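Local coordinates for uncharacterized protein (Bordetella bronchiseptica, PDB 4XG0) that probably acts as a kinase of acid sugars in a catabolic pathway, as a member of the DUF1537 family, pairing a sugar-binding domain with a nucleotide-binding one, at residues A[202-207]-A[228-233]. Residues are numbered along the deposited sequence; the frame is centred on the assembly and turned at random.
Sequences RIAAAA and GVLGQR
Leu-230 reaches across to helix 196-205 and splits its two methyls between neighbouring residues there. Its CD1 meets the branch methyl of Ile-203, 3.6 Å from CG2, while CD2 lies 4.0 Å from CB of Ala-204. The two larger side chains approach at a slant. In Ile-203, CG2 stands anti to the backbone N (CG1 at chi1 -72°), which offers that methyl to the leucine.

Arg-233 adds a looser contact beside it: its NH1 lies 4.1 Å from Ala-204 CB, an oblique van der Waals approach without a hydrogen bond. Its NE is hydrogen-bonded to the backbone O of Asp-133, which helps to hold the guanidinium, and the chain bends at chi3 (-60°). No hydrogen bond joins the two segments; 171 Å² is buried over both sides, most of it from Leu-230, Ala-204, Arg-233 and Ile-203, and the closest touches are between methyls.

Ala-206 is the first residue to leave helical angles in one segment, and Gly-231 in the other; Gly-231, with positive phi (70°), lies in the turn that leads to strand 234-238. Behind the contact, Ile-203 also packs on Ile-135 and Val-137 of the sheet and on Leu-188. Helices 196-205 and 217-230 thus meet near their C-terminal ends against the parallel sheet, the layered alpha/beta arrangement of the sugar-binding N-terminal domain.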
ATOM      1  N   ARG A 202       7.542 -10.953 -15.374  1.00 39.38           N
ATOM      2  CA  ARG A 202       8.717 -10.499 -16.111  1.00 42.65           C
ATOM      3  C   ARG A 202       9.899 -10.134 -15.195  1.00 43.20           C
ATOM      4  O   ARG A 202      11.061 -10.278 -15.588  1.00 36.09           O
ATOM      5  CB  ARG A 202       8.355  -9.324 -17.028  1.00 43.15           C
ATOM      6  CG  ARG A 202       7.278  -9.669 -18.050  1.00 45.83           C
ATOM      7  CD  ARG A 202       7.286  -8.709 -19.220  1.00 46.74           C
ATOM      8  NE  ARG A 202       6.841  -7.359 -18.876  1.00 41.32           N
ATOM      9  CZ  ARG A 202       7.514  -6.244 -19.140  1.00 43.53           C
ATOM     10  NH1 ARG A 202       7.007  -5.073 -18.799  1.00 43.94           N
ATOM     11  NH2 ARG A 202       8.696  -6.278 -19.740  1.00 52.26           N
ATOM     12  N   ILE A 203       9.619  -9.647 -13.983  1.00 34.83           N
ATOM     13  CA  ILE A 203      10.704  -9.327 -13.066  1.00 38.40           C
ATOM     14  C   ILE A 203      11.375 -10.625 -12.593  1.00 36.25           C
ATOM     15  O   ILE A 203      12.596 -10.698 -12.435  1.00 35.62           O
ATOM     16  CB  ILE A 203      10.200  -8.522 -11.864  1.00 28.03           C
ATOM     17  CG1 ILE A 203       9.845  -7.099 -12.289  1.00 26.52           C
ATOM     18  CG2 ILE A 203      11.241  -8.503 -10.753  1.00 26.12           C
ATOM     19  CD1 ILE A 203       9.010  -6.332 -11.228  1.00 27.03           C
ATOM     20  N   ALA A 204      10.572 -11.651 -12.355  1.00 41.12           N
ATOM     21  CA  ALA A 204      11.115 -12.931 -11.919  1.00 36.42           C
ATOM     22  C   ALA A 204      12.017 -13.515 -13.010  1.00 41.04           C
ATOM     23  O   ALA A 204      13.086 -14.051 -12.727  1.00 41.41           O
ATOM     24  CB  ALA A 204       9.987 -13.909 -11.597  1.00 40.49           C
ATOM     25  N   ALA A 205      11.574 -13.398 -14.256  1.00 40.29           N
ATOM     26  CA  ALA A 205      12.349 -13.898 -15.386  1.00 44.51           C
ATOM     27  C   ALA A 205      13.700 -13.190 -15.515  1.00 47.18           C
ATOM     28  O   ALA A 205      14.667 -13.768 -16.033  1.00 41.30           O
ATOM     29  CB  ALA A 205      11.549 -13.754 -16.674  1.00 46.95           C
ATOM     30  N   ALA A 206      13.764 -11.950 -15.035  1.00 45.85           N
ATOM     31  CA  ALA A 206      14.958 -11.112 -15.172  1.00 41.55           C
ATOM     32  C   ALA A 206      15.856 -11.171 -13.939  1.00 36.58           C
ATOM     33  O   ALA A 206      16.722 -10.327 -13.750  1.00 38.12           O
ATOM     34  CB  ALA A 206      14.550  -9.663 -15.454  1.00 41.61           C
ATOM     35  N   ALA A 207      15.641 -12.178 -13.102  1.00 36.04           N
ATOM     36  CA  ALA A 207      16.415 -12.348 -11.885  1.00 36.09           C
ATOM     37  C   ALA A 207      17.894 -12.456 -12.237  1.00 37.64           C
ATOM     38  O   ALA A 207      18.234 -12.900 -13.326  1.00 45.89           O
ATOM     39  CB  ALA A 207      15.954 -13.618 -11.165  1.00 43.28           C
ATOM     40  N   GLY A 228       4.910  -6.807  -4.452  1.00 21.11           N
ATOM     41  CA  GLY A 228       4.092  -7.493  -3.470  1.00 25.72           C
ATOM     42  C   GLY A 228       3.785  -8.921  -3.879  1.00 27.82           C
ATOM     43  O   GLY A 228       3.918  -9.842  -3.078  1.00 28.06           O
ATOM     44  N   VAL A 229       3.357  -9.096  -5.128  1.00 24.90           N
ATOM     45  CA  VAL A 229       3.057 -10.408  -5.678  1.00 27.59           C
ATOM     46  C   VAL A 229       4.250 -11.345  -5.540  1.00 28.81           C
ATOM     47  O   VAL A 229       4.067 -12.533  -5.270  1.00 33.56           O
ATOM     48  CB  VAL A 229       2.640 -10.303  -7.154  1.00 31.12           C
ATOM     49  CG1 VAL A 229       2.602 -11.674  -7.812  1.00 43.98           C
ATOM     50  CG2 VAL A 229       1.286  -9.603  -7.269  1.00 39.11           C
ATOM     51  N   LEU A 230       5.463 -10.827  -5.762  1.00 31.86           N
ATOM     52  CA  LEU A 230       6.663 -11.659  -5.677  1.00 33.78           C
ATOM     53  C   LEU A 230       7.040 -12.040  -4.251  1.00 31.85           C
ATOM     54  O   LEU A 230       7.827 -12.960  -4.043  1.00 40.12           O
ATOM     55  CB  LEU A 230       7.863 -11.002  -6.356  1.00 30.08           C
ATOM     56  CG  LEU A 230       7.839 -10.874  -7.889  1.00 33.04           C
ATOM     57  CD1 LEU A 230       8.942  -9.935  -8.345  1.00 32.73           C
ATOM     58  CD2 LEU A 230       7.961 -12.220  -8.583  1.00 39.79           C
ATOM     59  N   GLY A 231       6.478 -11.360  -3.257  1.00 28.63           N
ATOM     60  CA  GLY A 231       6.645 -11.790  -1.874  1.00 35.06           C
ATOM     61  C   GLY A 231       8.041 -11.613  -1.292  1.00 30.49           C
ATOM     62  O   GLY A 231       8.757 -10.685  -1.623  1.00 30.70           O
ATOM     63  N   GLN A 232       8.430 -12.539  -0.427  1.00 35.84           N
ATOM     64  CA  GLN A 232       9.624 -12.381   0.396  1.00 32.86           C
ATOM     65  C   GLN A 232      10.915 -12.219  -0.411  1.00 31.39           C
ATOM     66  O   GLN A 232      11.802 -11.457  -0.025  1.00 41.22           O
ATOM     67  CB  GLN A 232       9.767 -13.575   1.356  1.00 40.88           C
ATOM     68  CG  GLN A 232      11.068 -13.537   2.127  1.00 43.85           C
ATOM     69  CD  GLN A 232      11.114 -14.505   3.286  1.00 57.21           C
ATOM     70  OE1 GLN A 232      10.138 -15.201   3.578  1.00 61.57           O
ATOM     71  NE2 GLN A 232      12.249 -14.537   3.970  1.00 58.05           N
ATOM     72  N   ARG A 233      11.009 -12.912  -1.541  1.00 33.29           N
ATOM     73  CA  ARG A 233      12.239 -12.914  -2.334  1.00 34.89           C
ATOM     74  C   ARG A 233      12.531 -11.565  -2.991  1.00 31.81           C
ATOM     75  O   ARG A 233      13.675 -11.295  -3.365  1.00 38.05           O
ATOM     76  CB  ARG A 233      12.181 -14.017  -3.403  1.00 42.02           C
ATOM     77  CG  ARG A 233      11.241 -13.725  -4.564  1.00 42.19           C
ATOM     78  CD  ARG A 233      11.135 -14.883  -5.575  1.00 42.79           C
ATOM     79  NE  ARG A 233      12.412 -15.236  -6.194  1.00 56.71           N
ATOM     80  CZ  ARG A 233      12.567 -15.613  -7.466  1.00 53.18           C
ATOM     81  NH1 ARG A 233      11.528 -15.686  -8.287  1.00 56.56           N
ATOM     82  NH2 ARG A 233      13.772 -15.915  -7.927  1.00 52.31           N
TER